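Local coordinates for chitin oligosaccharide binding protein NagB2 (Paenibacillus sp. FPU-7, PDB 7EHU) that binds chitin oligosaccharides as an extracellular solute-binding protein, probably delivering N,N'-diacetylchitobiose and N,N',N''-triacetylchitotriose to an uptake system, at residues E149-N154 against F297-I302. Numbering follows the deposited sequence.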
loop_
_atom_site.group_PDB
_atom_site.type_symbol
_atom_site.label_atom_id
_atom_site.label_comp_id
_atom_site.label_asym_id
_atom_site.label_seq_id
_atom_site.Cartn_x
_atom_site.Cartn_y
_atom_site.Cartn_z
ATOM N N GLU A 149 3.477 -6.297 2.290
ATOM C CA GLU A 149 4.254 -5.495 3.225
ATOM C C GLU A 149 5.090 -6.424 4.083
ATOM O O GLU A 149 4.643 -7.516 4.425
ATOM C CB GLU A 149 3.365 -4.578 4.085
ATOM C CG GLU A 149 2.626 -3.537 3.247
ATOM C CD GLU A 149 1.757 -2.587 4.017
ATOM O OE1 GLU A 149 1.833 -2.545 5.275
ATOM O OE2 GLU A 149 0.968 -1.871 3.339
ATOM N N GLY A 150 6.299 -5.969 4.400
ATOM C CA GLY A 150 7.238 -6.754 5.175
ATOM C C GLY A 150 8.478 -5.932 5.448
ATOM O O GLY A 150 8.520 -4.742 5.149
ATOM N N PHE A 151 9.490 -6.578 6.034
ATOM C CA PHE A 151 10.739 -5.911 6.400
ATOM C C PHE A 151 11.793 -6.066 5.312
ATOM O O PHE A 151 12.315 -7.160 5.094
ATOM C CB PHE A 151 11.304 -6.464 7.706
ATOM C CG PHE A 151 10.565 -6.030 8.934
ATOM C CD1 PHE A 151 10.766 -4.779 9.491
ATOM C CD2 PHE A 151 9.658 -6.887 9.537
ATOM C CE1 PHE A 151 10.081 -4.388 10.635
ATOM C CE2 PHE A 151 8.985 -6.507 10.681
ATOM C CZ PHE A 151 9.198 -5.262 11.229
ATOM N N TYR A 152 12.124 -4.966 4.653
ATOM C CA TYR A 152 13.394 -4.881 3.961
ATOM C C TYR A 152 14.484 -4.731 5.026
ATOM O O TYR A 152 14.283 -4.051 6.036
ATOM C CB TYR A 152 13.407 -3.642 3.077
ATOM C CG TYR A 152 12.448 -3.674 1.911
ATOM C CD1 TYR A 152 12.829 -4.174 0.672
ATOM C CD2 TYR A 152 11.156 -3.161 2.043
ATOM C CE1 TYR A 152 11.960 -4.161 -0.413
ATOM C CE2 TYR A 152 10.303 -3.153 0.993
ATOM C CZ TYR A 152 10.700 -3.638 -0.237
ATOM O OH TYR A 152 9.806 -3.593 -1.287
ATOM N N TYR A 153 15.640 -5.360 4.832
ATOM C CA TYR A 153 16.691 -5.243 5.835
ATOM C C TYR A 153 18.067 -5.226 5.187
ATOM O O TYR A 153 18.284 -5.720 4.078
ATOM C CB TYR A 153 16.562 -6.309 6.937
ATOM C CG TYR A 153 17.166 -7.661 6.636
ATOM C CD1 TYR A 153 16.460 -8.613 5.908
ATOM C CD2 TYR A 153 18.409 -8.022 7.150
ATOM C CE1 TYR A 153 16.979 -9.861 5.681
ATOM C CE2 TYR A 153 18.942 -9.282 6.925
ATOM C CZ TYR A 153 18.219 -10.200 6.197
ATOM O OH TYR A 153 18.755 -11.438 5.985
ATOM N N ASN A 154 18.986 -4.600 5.906
ATOM C CA ASN A 154 20.370 -4.441 5.477
ATOM C C ASN A 154 21.188 -5.607 6.015
ATOM O O ASN A 154 21.398 -5.727 7.224
ATOM C CB ASN A 154 20.858 -3.087 5.963
ATOM C CG ASN A 154 22.232 -2.749 5.471
ATOM O OD1 ASN A 154 23.116 -3.607 5.404
ATOM N ND2 ASN A 154 22.408 -1.506 5.058
ATOM N N PHE A 297 12.277 -10.058 5.006
ATOM C CA PHE A 297 11.562 -11.070 5.769
ATOM C C PHE A 297 10.154 -10.583 6.082
ATOM O O PHE A 297 9.928 -9.392 6.327
ATOM C CB PHE A 297 12.301 -11.527 7.045
ATOM C CG PHE A 297 12.680 -10.434 8.009
ATOM C CD1 PHE A 297 13.880 -9.752 7.878
ATOM C CD2 PHE A 297 11.850 -10.131 9.101
ATOM C CE1 PHE A 297 14.255 -8.772 8.799
ATOM C CE2 PHE A 297 12.216 -9.141 10.021
ATOM C CZ PHE A 297 13.428 -8.467 9.865
ATOM N N ARG A 298 9.214 -11.522 6.068
ATOM C CA ARG A 298 7.867 -11.192 6.466
ATOM C C ARG A 298 7.814 -10.982 7.977
ATOM O O ARG A 298 8.715 -11.355 8.728
ATOM C CB ARG A 298 6.884 -12.254 5.996
ATOM C CG ARG A 298 6.839 -13.511 6.788
ATOM C CD ARG A 298 5.557 -14.319 6.448
ATOM N NE ARG A 298 5.671 -15.673 6.951
ATOM C CZ ARG A 298 6.194 -16.699 6.286
ATOM N NH1 ARG A 298 6.634 -16.566 5.044
ATOM N NH2 ARG A 298 6.257 -17.874 6.876
ATOM N N PHE A 299 6.768 -10.308 8.408
ATOM C CA PHE A 299 6.606 -9.997 9.816
ATOM C C PHE A 299 6.778 -11.275 10.643
ATOM O O PHE A 299 6.195 -12.307 10.300
ATOM C CB PHE A 299 5.228 -9.367 10.065
ATOM C CG PHE A 299 5.125 -8.756 11.431
ATOM C CD1 PHE A 299 4.751 -9.527 12.528
ATOM C CD2 PHE A 299 5.470 -7.431 11.643
ATOM C CE1 PHE A 299 4.720 -8.987 13.793
ATOM C CE2 PHE A 299 5.444 -6.902 12.911
ATOM C CZ PHE A 299 5.066 -7.681 13.980
ATOM N N PRO A 300 7.566 -11.250 11.716
ATOM C CA PRO A 300 7.863 -12.488 12.455
ATOM C C PRO A 300 6.691 -12.995 13.292
ATOM O O PRO A 300 5.777 -12.262 13.657
ATOM C CB PRO A 300 9.019 -12.076 13.371
ATOM C CG PRO A 300 8.808 -10.589 13.581
ATOM C CD PRO A 300 8.300 -10.089 12.254
ATOM N N ASN A 301 6.756 -14.276 13.632
ATOM C CA ASN A 301 5.670 -14.947 14.350
ATOM C C ASN A 301 5.685 -14.616 15.842
ATOM O O ASN A 301 6.687 -14.842 16.540
ATOM C CB ASN A 301 5.755 -16.458 14.128
ATOM C CG ASN A 301 5.443 -16.874 12.698
ATOM O OD1 ASN A 301 4.772 -16.151 11.960
ATOM N ND2 ASN A 301 5.972 -18.009 12.287
ATOM N N ILE A 302 4.558 -14.090 16.331
ATOM C CA ILE A 302 4.369 -13.822 17.755
ATOM C C ILE A 302 3.788 -15.023 18.486
ATOM O O ILE A 302 3.985 -15.143 19.702
ATOM C CB ILE A 302 3.504 -12.561 17.953
ATOM C CG1 ILE A 302 4.339 -11.310 17.660
ATOM C CG2 ILE A 302 2.906 -12.484 19.376
ATOM C CD1 ILE A 302 3.559 -10.020 17.613
HETATM O O HOH W 1 4.994 -9.129 6.612
#
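The ring of F297 meets two aromatic residues of strand 138-154 in two different ways: its face takes an aliphatic carbon of F151, its edge turns to the ring of Y153. CB of F151 stands 3.7 Å from the F297 centroid, over the middle of the face, a CH-pi contact. The F151 ring itself is slid aside, its plane 25° from that of F297, and the two barely overlap, although F151 CD2 comes within 3.4 Å of F297 CE2. Against Y153 the planes open to 61°, an offset edge-to-face pair in which F297 CD1 lies 3.4 Å from Y153 CD1. With CG between backbone N and carbonyl carbon (chi1 55°), the F297 ring is carried over F151 CB. Along the backbone, F151 and F297 form an antiparallel hydrogen-bonded pair: F151 N to F297 O and F297 N to F151 O both measure 2.9 Å. Two residues from this pair in each segment, a single water takes over, its oxygen 2.7 Å from E149 O, to which it donates, while it accepts from F299 N. F299 CD2 packs 3.8 Å from F151 CE2, and F173 of helix 170-182 touches F151, F297 and P300. An alanine at F297 would probably leave F151 CB without its pi face and Y153 without its edge partner, opening a gap between them. Two reciprocal backbone bonds thus fix the register, and CH-pi, edge-to-face and apolar contacts, all without charge, fill the side-chain layer.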